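Local coordinates for mucosa-associated lymphoid tissue lymphoma translocation protein 1 (Isoform 2) (Homo sapiens, PDB 3BFO) that probably acts as a cysteine protease (paracaspase) and carries an immunoglobulin-like domain built as a beta sandwich, at residues A[30-40]-A[61-72]. Numbering follows the deposited sequence.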
ATOM      1  N   SER A  30      14.592  11.048   6.641  1.00 16.50           N
ATOM      2  CA  SER A  30      14.804  12.381   6.095  1.00 17.36           C
ATOM      3  C   SER A  30      15.856  12.237   5.021  1.00 16.72           C
ATOM      4  O   SER A  30      16.960  11.725   5.341  1.00 18.79           O
ATOM      5  CB  SER A  30      15.319  13.307   7.217  1.00 18.43           C
ATOM      6  OG  SER A  30      15.557  14.617   6.710  1.00 22.61           O
ATOM      7  N   PRO A  31      15.594  12.745   3.802  1.00 16.79           N
ATOM      8  CA  PRO A  31      14.372  13.460   3.414  1.00 16.34           C
ATOM      9  C   PRO A  31      13.098  12.647   3.599  1.00 14.18           C
ATOM     10  O   PRO A  31      13.093  11.398   3.620  1.00 13.78           O
ATOM     11  CB  PRO A  31      14.587  13.730   1.911  1.00 17.79           C
ATOM     12  CG  PRO A  31      16.098  13.752   1.780  1.00 18.07           C
ATOM     13  CD  PRO A  31      16.588  12.713   2.715  1.00 17.58           C
ATOM     14  N   ILE A  32      12.013  13.379   3.699  1.00 14.94           N
ATOM     15  CA  ILE A  32      10.713  12.796   4.009  1.00 14.84           C
ATOM     16  C   ILE A  32      10.346  11.735   2.965  1.00 13.63           C
ATOM     17  O   ILE A  32      10.434  11.978   1.779  1.00 15.87           O
ATOM     18  CB  ILE A  32       9.648  13.872   4.056  1.00 15.55           C
ATOM     19  CG1 ILE A  32       9.900  14.882   5.141  1.00 19.06           C
ATOM     20  CG2 ILE A  32       8.227  13.304   4.161  1.00 17.84           C
ATOM     21  CD1 ILE A  32       9.205  16.176   4.824  1.00 20.30           C
ATOM     22  N   PRO A  33       9.955  10.532   3.388  1.00 13.60           N
ATOM     23  CA  PRO A  33       9.587   9.486   2.414  1.00 13.54           C
ATOM     24  C   PRO A  33       8.405   9.847   1.552  1.00 12.22           C
ATOM     25  O   PRO A  33       7.441  10.478   2.010  1.00 14.66           O
ATOM     26  CB  PRO A  33       9.296   8.272   3.276  1.00 15.54           C
ATOM     27  CG  PRO A  33      10.068   8.541   4.555  1.00 18.99           C
ATOM     28  CD  PRO A  33      10.005  10.009   4.756  1.00 16.26           C
ATOM     29  N   HIS A  34       8.467   9.366   0.316  1.00 12.09           N
ATOM     30  CA  HIS A  34       7.373   9.325  -0.630  1.00 12.80           C
ATOM     31  C   HIS A  34       6.903   7.879  -0.782  1.00 11.37           C
ATOM     32  O   HIS A  34       7.612   6.932  -0.455  1.00 12.31           O
ATOM     33  CB  HIS A  34       7.892   9.794  -1.983  1.00 15.61           C
ATOM     34  CG  HIS A  34       8.297  11.215  -2.001  1.00 20.00           C
ATOM     35  ND1 HIS A  34       9.570  11.652  -1.695  1.00 24.54           N
ATOM     36  CD2 HIS A  34       7.586  12.315  -2.329  1.00 20.75           C
ATOM     37  CE1 HIS A  34       9.624  12.965  -1.846  1.00 24.31           C
ATOM     38  NE2 HIS A  34       8.427  13.398  -2.209  1.00 27.40           N
ATOM     39  N   TYR A  35       5.679   7.784  -1.311  1.00 12.27           N
ATOM     40  CA  TYR A  35       4.974   6.486  -1.369  1.00 11.45           C
ATOM     41  C   TYR A  35       4.401   6.305  -2.776  1.00 12.61           C
ATOM     42  O   TYR A  35       3.952   7.266  -3.411  1.00 13.21           O
ATOM     43  CB  TYR A  35       3.778   6.499  -0.388  1.00 12.28           C
ATOM     44  CG  TYR A  35       4.209   6.705   1.051  1.00 11.84           C
ATOM     45  CD1 TYR A  35       4.487   5.633   1.889  1.00 12.43           C
ATOM     46  CD2 TYR A  35       4.421   7.990   1.538  1.00 12.83           C
ATOM     47  CE1 TYR A  35       4.945   5.850   3.175  1.00 12.99           C
ATOM     48  CE2 TYR A  35       4.897   8.228   2.787  1.00 14.38           C
ATOM     49  CZ  TYR A  35       5.169   7.146   3.627  1.00 12.48           C
ATOM     50  OH  TYR A  35       5.662   7.387   4.906  1.00 14.77           O
ATOM     51  N   GLN A  36       4.326   5.049  -3.198  1.00 11.83           N
ATOM     52  CA  GLN A  36       3.579   4.724  -4.417  1.00 11.67           C
ATOM     53  C   GLN A  36       3.054   3.288  -4.259  1.00 12.23           C
ATOM     54  O   GLN A  36       3.831   2.376  -4.046  1.00 12.12           O
ATOM     55  CB  GLN A  36       4.466   4.816  -5.655  1.00 13.82           C
ATOM     56  CG  GLN A  36       3.740   4.318  -6.966  1.00 14.85           C
ATOM     57  CD  GLN A  36       2.516   5.116  -7.357  1.00 14.26           C
ATOM     58  OE1 GLN A  36       2.554   6.320  -7.585  1.00 17.84           O
ATOM     59  NE2 GLN A  36       1.394   4.434  -7.414  1.00 16.68           N
ATOM     60  N   TRP A  37       1.727   3.136  -4.349  1.00 11.26           N
ATOM     61  CA  TRP A  37       1.124   1.828  -4.216  1.00 12.14           C
ATOM     62  C   TRP A  37       1.074   1.088  -5.542  1.00 13.57           C
ATOM     63  O   TRP A  37       0.951   1.677  -6.620  1.00 14.37           O
ATOM     64  CB  TRP A  37      -0.324   1.969  -3.705  1.00 13.01           C
ATOM     65  CG  TRP A  37      -0.361   2.322  -2.234  1.00 11.74           C
ATOM     66  CD1 TRP A  37      -0.398   3.573  -1.690  1.00 12.11           C
ATOM     67  CD2 TRP A  37      -0.289   1.413  -1.147  1.00 12.19           C
ATOM     68  NE1 TRP A  37      -0.387   3.497  -0.298  1.00 12.13           N
ATOM     69  CE2 TRP A  37      -0.302   2.179   0.040  1.00 11.26           C
ATOM     70  CE3 TRP A  37      -0.251   0.040  -1.039  1.00 12.48           C
ATOM     71  CZ2 TRP A  37      -0.250   1.588   1.325  1.00 13.16           C
ATOM     72  CZ3 TRP A  37      -0.177  -0.535   0.226  1.00 13.43           C
ATOM     73  CH2 TRP A  37      -0.161   0.226   1.388  1.00 13.08           C
ATOM     74  N   PHE A  38       1.140  -0.237  -5.445  1.00 14.27           N
ATOM     75  CA  PHE A  38       1.099  -1.134  -6.586  1.00 15.16           C
ATOM     76  C   PHE A  38       0.092  -2.220  -6.317  1.00 15.83           C
ATOM     77  O   PHE A  38      -0.101  -2.639  -5.186  1.00 15.98           O
ATOM     78  CB  PHE A  38       2.470  -1.765  -6.818  1.00 16.37           C
ATOM     79  CG  PHE A  38       3.494  -0.757  -7.291  1.00 16.32           C
ATOM     80  CD1 PHE A  38       3.758  -0.580  -8.644  1.00 18.13           C
ATOM     81  CD2 PHE A  38       4.168   0.059  -6.381  1.00 15.27           C
ATOM     82  CE1 PHE A  38       4.672   0.412  -9.110  1.00 19.17           C
ATOM     83  CE2 PHE A  38       5.074   1.025  -6.832  1.00 17.14           C
ATOM     84  CZ  PHE A  38       5.308   1.230  -8.195  1.00 17.35           C
ATOM     85  N   LYS A  39      -0.593  -2.638  -7.368  0.50 18.17           N
ATOM     86  CA  LYS A  39      -1.379  -3.860  -7.301  0.50 19.57           C
ATOM     87  C   LYS A  39      -1.017  -4.676  -8.536  0.50 20.61           C
ATOM     88  O   LYS A  39      -0.892  -4.155  -9.634  0.50 21.15           O
ATOM     89  CB  LYS A  39      -2.871  -3.579  -7.298  0.50 19.37           C
ATOM     90  CG  LYS A  39      -3.700  -4.861  -7.321  0.50 21.06           C
ATOM     91  CD  LYS A  39      -5.202  -4.619  -7.448  0.50 24.26           C
ATOM     92  CE  LYS A  39      -5.641  -3.817  -8.681  0.50 26.06           C
ATOM     93  NZ  LYS A  39      -7.011  -3.192  -8.481  0.50 26.78           N
ATOM     94  N   ASN A  40      -0.902  -5.977  -8.340  1.00 22.44           N
ATOM     95  CA  ASN A  40      -0.637  -6.932  -9.469  1.00 23.36           C
ATOM     96  C   ASN A  40       0.386  -6.341 -10.443  1.00 24.47           C
ATOM     97  O   ASN A  40       0.168  -6.311 -11.692  1.00 25.32           O
ATOM     98  CB  ASN A  40      -1.930  -7.271 -10.199  1.00 24.91           C
ATOM     99  CG  ASN A  40      -2.950  -7.951  -9.313  1.00 25.66           C
ATOM    100  OD1 ASN A  40      -2.608  -8.507  -8.281  1.00 27.06           O
ATOM    101  ND2 ASN A  40      -4.215  -7.907  -9.720  1.00 31.47           N
ATOM    102  N   HIS A  61     -11.043  -5.576  -7.057  1.00 18.73           N
ATOM    103  CA  HIS A  61     -10.033  -5.101  -6.095  1.00 18.03           C
ATOM    104  C   HIS A  61      -9.227  -6.229  -5.462  1.00 19.02           C
ATOM    105  O   HIS A  61      -8.298  -5.958  -4.688  1.00 19.72           O
ATOM    106  CB  HIS A  61     -10.719  -4.292  -5.017  1.00 17.93           C
ATOM    107  CG  HIS A  61     -11.526  -3.177  -5.563  1.00 18.47           C
ATOM    108  ND1 HIS A  61     -10.988  -2.026  -6.115  1.00 22.14           N
ATOM    109  CD2 HIS A  61     -12.861  -3.079  -5.680  1.00 17.36           C
ATOM    110  CE1 HIS A  61     -11.979  -1.276  -6.563  1.00 21.29           C
ATOM    111  NE2 HIS A  61     -13.118  -1.887  -6.302  1.00 22.73           N
ATOM    112  N   GLN A  62      -9.527  -7.492  -5.789  1.00 19.51           N
ATOM    113  CA  GLN A  62      -8.735  -8.597  -5.286  1.00 20.33           C
ATOM    114  C   GLN A  62      -7.346  -8.503  -5.903  1.00 21.20           C
ATOM    115  O   GLN A  62      -7.194  -8.093  -7.062  1.00 24.18           O
ATOM    116  CB  GLN A  62      -9.380  -9.914  -5.706  1.00 21.63           C
ATOM    117  CG  GLN A  62      -8.757 -11.173  -5.122  1.00 25.91           C
ATOM    118  CD  GLN A  62      -9.741 -12.332  -5.158  1.00 27.73           C
ATOM    119  OE1 GLN A  62     -10.314 -12.729  -4.136  1.00 26.89           O
ATOM    120  NE2 GLN A  62      -9.959 -12.870  -6.351  1.00 31.95           N
ATOM    121  N   GLY A  63      -6.329  -8.840  -5.135  1.00 19.72           N
ATOM    122  CA  GLY A  63      -4.990  -8.881  -5.720  1.00 20.75           C
ATOM    123  C   GLY A  63      -3.936  -8.782  -4.656  1.00 20.61           C
ATOM    124  O   GLY A  63      -4.214  -8.826  -3.436  1.00 21.42           O
ATOM    125  N   THR A  64      -2.700  -8.632  -5.152  1.00 19.98           N
ATOM    126  CA  THR A  64      -1.546  -8.589  -4.300  1.00 18.34           C
ATOM    127  C   THR A  64      -1.061  -7.142  -4.351  1.00 17.77           C
ATOM    128  O   THR A  64      -0.853  -6.642  -5.459  1.00 22.92           O
ATOM    129  CB  THR A  64      -0.420  -9.538  -4.805  1.00 27.77           C
ATOM    130  OG1 THR A  64      -0.950 -10.857  -4.852  1.00 32.73           O
ATOM    131  CG2 THR A  64       0.719  -9.448  -3.810  1.00 26.56           C
ATOM    132  N   TYR A  65      -0.909  -6.507  -3.179  1.00 18.84           N
ATOM    133  CA  TYR A  65      -0.554  -5.058  -3.105  1.00 18.00           C
ATOM    134  C   TYR A  65       0.717  -4.873  -2.339  1.00 18.24           C
ATOM    135  O   TYR A  65       1.064  -5.647  -1.461  1.00 18.64           O
ATOM    136  CB  TYR A  65      -1.630  -4.289  -2.353  1.00 16.59           C
ATOM    137  CG  TYR A  65      -3.007  -4.207  -3.022  1.00 15.39           C
ATOM    138  CD1 TYR A  65      -3.436  -3.018  -3.622  1.00 15.01           C
ATOM    139  CD2 TYR A  65      -3.869  -5.310  -3.052  1.00 16.01           C
ATOM    140  CE1 TYR A  65      -4.687  -2.899  -4.216  1.00 17.07           C
ATOM    141  CE2 TYR A  65      -5.128  -5.182  -3.656  1.00 15.27           C
ATOM    142  CZ  TYR A  65      -5.521  -4.001  -4.202  1.00 16.70           C
ATOM    143  OH  TYR A  65      -6.768  -3.858  -4.755  1.00 18.43           O
ATOM    144  N   TRP A  66       1.402  -3.778  -2.643  1.00 17.28           N
ATOM    145  CA  TRP A  66       2.537  -3.342  -1.836  1.00 16.01           C
ATOM    146  C   TRP A  66       2.778  -1.866  -2.147  1.00 13.63           C
ATOM    147  O   TRP A  66       2.210  -1.319  -3.082  1.00 14.43           O
ATOM    148  CB  TRP A  66       3.794  -4.142  -2.149  1.00 19.22           C
ATOM    149  CG  TRP A  66       3.996  -4.224  -3.579  1.00 22.17           C
ATOM    150  CD1 TRP A  66       3.328  -5.063  -4.502  1.00 24.52           C
ATOM    151  CD2 TRP A  66       5.020  -3.613  -4.272  1.00 23.42           C
ATOM    152  NE1 TRP A  66       3.846  -4.867  -5.743  1.00 24.09           N
ATOM    153  CE2 TRP A  66       4.885  -3.966  -5.635  1.00 25.01           C
ATOM    154  CE3 TRP A  66       5.998  -2.680  -3.913  1.00 21.57           C
ATOM    155  CZ2 TRP A  66       5.756  -3.442  -6.649  1.00 23.21           C
ATOM    156  CZ3 TRP A  66       6.845  -2.177  -4.912  1.00 23.19           C
ATOM    157  CH2 TRP A  66       6.728  -2.569  -6.257  1.00 25.65           C
ATOM    158  N   CYS A  67       3.597  -1.263  -1.300  1.00 13.14           N
ATOM    159  CA  CYS A  67       3.918   0.147  -1.422  1.00 12.57           C
ATOM    160  C   CYS A  67       5.412   0.301  -1.546  1.00 12.11           C
ATOM    161  O   CYS A  67       6.150  -0.256  -0.740  1.00 13.68           O
ATOM    162  CB  CYS A  67       3.373   0.884  -0.191  1.00 12.74           C
ATOM    163  SG  CYS A  67       3.456   2.661  -0.294  1.00 12.57           S
ATOM    164  N   HIS A  68       5.842   1.075  -2.538  1.00 12.14           N
ATOM    165  CA  HIS A  68       7.248   1.465  -2.643  1.00 12.34           C
ATOM    166  C   HIS A  68       7.437   2.765  -1.902  1.00 11.76           C
ATOM    167  O   HIS A  68       6.702   3.730  -2.126  1.00 13.21           O
ATOM    168  CB  HIS A  68       7.653   1.632  -4.112  1.00 13.19           C
ATOM    169  CG  HIS A  68       9.104   1.909  -4.281  1.00 13.83           C
ATOM    170  ND1 HIS A  68      10.071   0.989  -3.964  1.00 15.24           N
ATOM    171  CD2 HIS A  68       9.769   3.017  -4.689  1.00 14.69           C
ATOM    172  CE1 HIS A  68      11.269   1.482  -4.221  1.00 16.32           C
ATOM    173  NE2 HIS A  68      11.123   2.730  -4.622  1.00 14.53           N
ATOM    174  N   VAL A  69       8.405   2.773  -0.986  1.00 11.63           N
ATOM    175  CA  VAL A  69       8.648   3.925  -0.128  1.00 12.13           C
ATOM    176  C   VAL A  69      10.053   4.416  -0.407  1.00 11.93           C
ATOM    177  O   VAL A  69      10.987   3.634  -0.470  1.00 13.72           O
ATOM    178  CB  VAL A  69       8.491   3.550   1.352  1.00 12.74           C
ATOM    179  CG1 VAL A  69       8.612   4.760   2.211  1.00 15.83           C
ATOM    180  CG2 VAL A  69       7.131   2.898   1.588  1.00 13.92           C
ATOM    181  N   TYR A  70      10.214   5.731  -0.639  1.00 11.69           N
ATOM    182  CA  TYR A  70      11.511   6.150  -1.171  1.00 11.56           C
ATOM    183  C   TYR A  70      11.802   7.608  -0.903  1.00 11.78           C
ATOM    184  O   TYR A  70      10.876   8.448  -0.743  1.00 12.44           O
ATOM    185  CB  TYR A  70      11.580   5.890  -2.695  1.00 13.03           C
ATOM    186  CG  TYR A  70      10.625   6.709  -3.512  1.00 12.84           C
ATOM    187  CD1 TYR A  70      11.058   7.849  -4.179  1.00 13.69           C
ATOM    188  CD2 TYR A  70       9.267   6.384  -3.593  1.00 13.53           C
ATOM    189  CE1 TYR A  70      10.204   8.602  -4.908  1.00 15.31           C
ATOM    190  CE2 TYR A  70       8.394   7.139  -4.347  1.00 13.10           C
ATOM    191  CZ  TYR A  70       8.863   8.262  -4.973  1.00 14.57           C
ATOM    192  OH  TYR A  70       8.028   9.052  -5.699  1.00 16.05           O
ATOM    193  N   ASN A  71      13.080   7.920  -0.907  1.00 12.46           N
ATOM    194  CA  ASN A  71      13.507   9.308  -1.008  1.00 12.42           C
ATOM    195  C   ASN A  71      14.702   9.348  -1.945  1.00 12.42           C
ATOM    196  O   ASN A  71      14.897   8.427  -2.725  1.00 13.56           O
ATOM    197  CB  ASN A  71      13.751   9.904   0.365  1.00 12.67           C
ATOM    198  CG  ASN A  71      14.863   9.230   1.131  1.00 12.61           C
ATOM    199  OD1 ASN A  71      15.707   8.546   0.552  1.00 13.29           O
ATOM    200  ND2 ASN A  71      14.905   9.447   2.443  1.00 13.87           N
ATOM    201  N   ASP A  72      15.454  10.464  -1.958  1.00 12.38           N
ATOM    202  CA  ASP A  72      16.565  10.609  -2.886  1.00 13.02           C
ATOM    203  C   ASP A  72      17.840   9.911  -2.467  1.00 13.62           C
ATOM    204  O   ASP A  72      18.862  10.093  -3.115  1.00 14.48           O
ATOM    205  CB  ASP A  72      16.775  12.109  -3.211  1.00 14.24           C
ATOM    206  CG  ASP A  72      17.260  12.910  -2.031  1.00 15.53           C
ATOM    207  OD1 ASP A  72      17.556  12.307  -0.985  1.00 17.62           O
ATOM    208  OD2 ASP A  72      17.420  14.150  -2.183  1.00 18.04           O
TER
HETATM  209  O   HOH W   1       5.351   8.753  -5.387  1.00 18.55           O
HETATM  210  O   HOH W   2      -7.677  -1.689  -6.158  1.00 21.00           O
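Backbone hydrogen bonds couple His-34 with Tyr-70, Gln-36 with His-68 and Phe-38 with Trp-66, zipping strands 34-39 and 63-70 antiparallel. Side-chain amides add to this at both ends: Asn-71 ND2 donates to Pro-31 O (2.9 Å, 168° at the hydrogen), with the acceptor in its amide plane, while Asn-40 OD1 receives Thr-64 N at 3.1 Å and Asn-40 N donates to Thr-64 O.

Aromatic contacts line both faces of the pair. Phe-38 and Trp-66 form an offset stack, their planes 10° apart, and Phe-38 CB sits 3.5 Å from Trp-66 CE2, over the indole face. Trp-66 CG lies between its backbone N and carbonyl carbon (chi1 48°), which swings the indole across toward Phe-38. Tyr-70 likewise lays its ring against His-34 CB. On the buried face, Cys-67 places CB over the six-membered ring of Trp-37, 3.6 Å from its centroid, and SG over the five-membered ring; the same sulfur meets the Tyr-35 ring at its edge. Trp-37 NE1 bonds to Lys-49 O.

The aliphatic chain of Lys-39 runs alongside Tyr-65, with CG over the ring face, and bends about CG-CD, with CD 3.2 Å from Tyr-65 OH. Tyr-65 OH donates to His-61 O (2.6 Å) and accepts from a water that, in one lysine conformer, also accepts from Lys-39 NZ. A phenylalanine in place of Tyr-65 would probably leave His-61 O and this water without their hydroxyl partner, slackening the turn. The acceptor lies four positions before the tyrosine, as in a tyrosine corner, which, with the Trp-37–Cys-67 packing, marks strands C and F of an immunoglobulin sandwich.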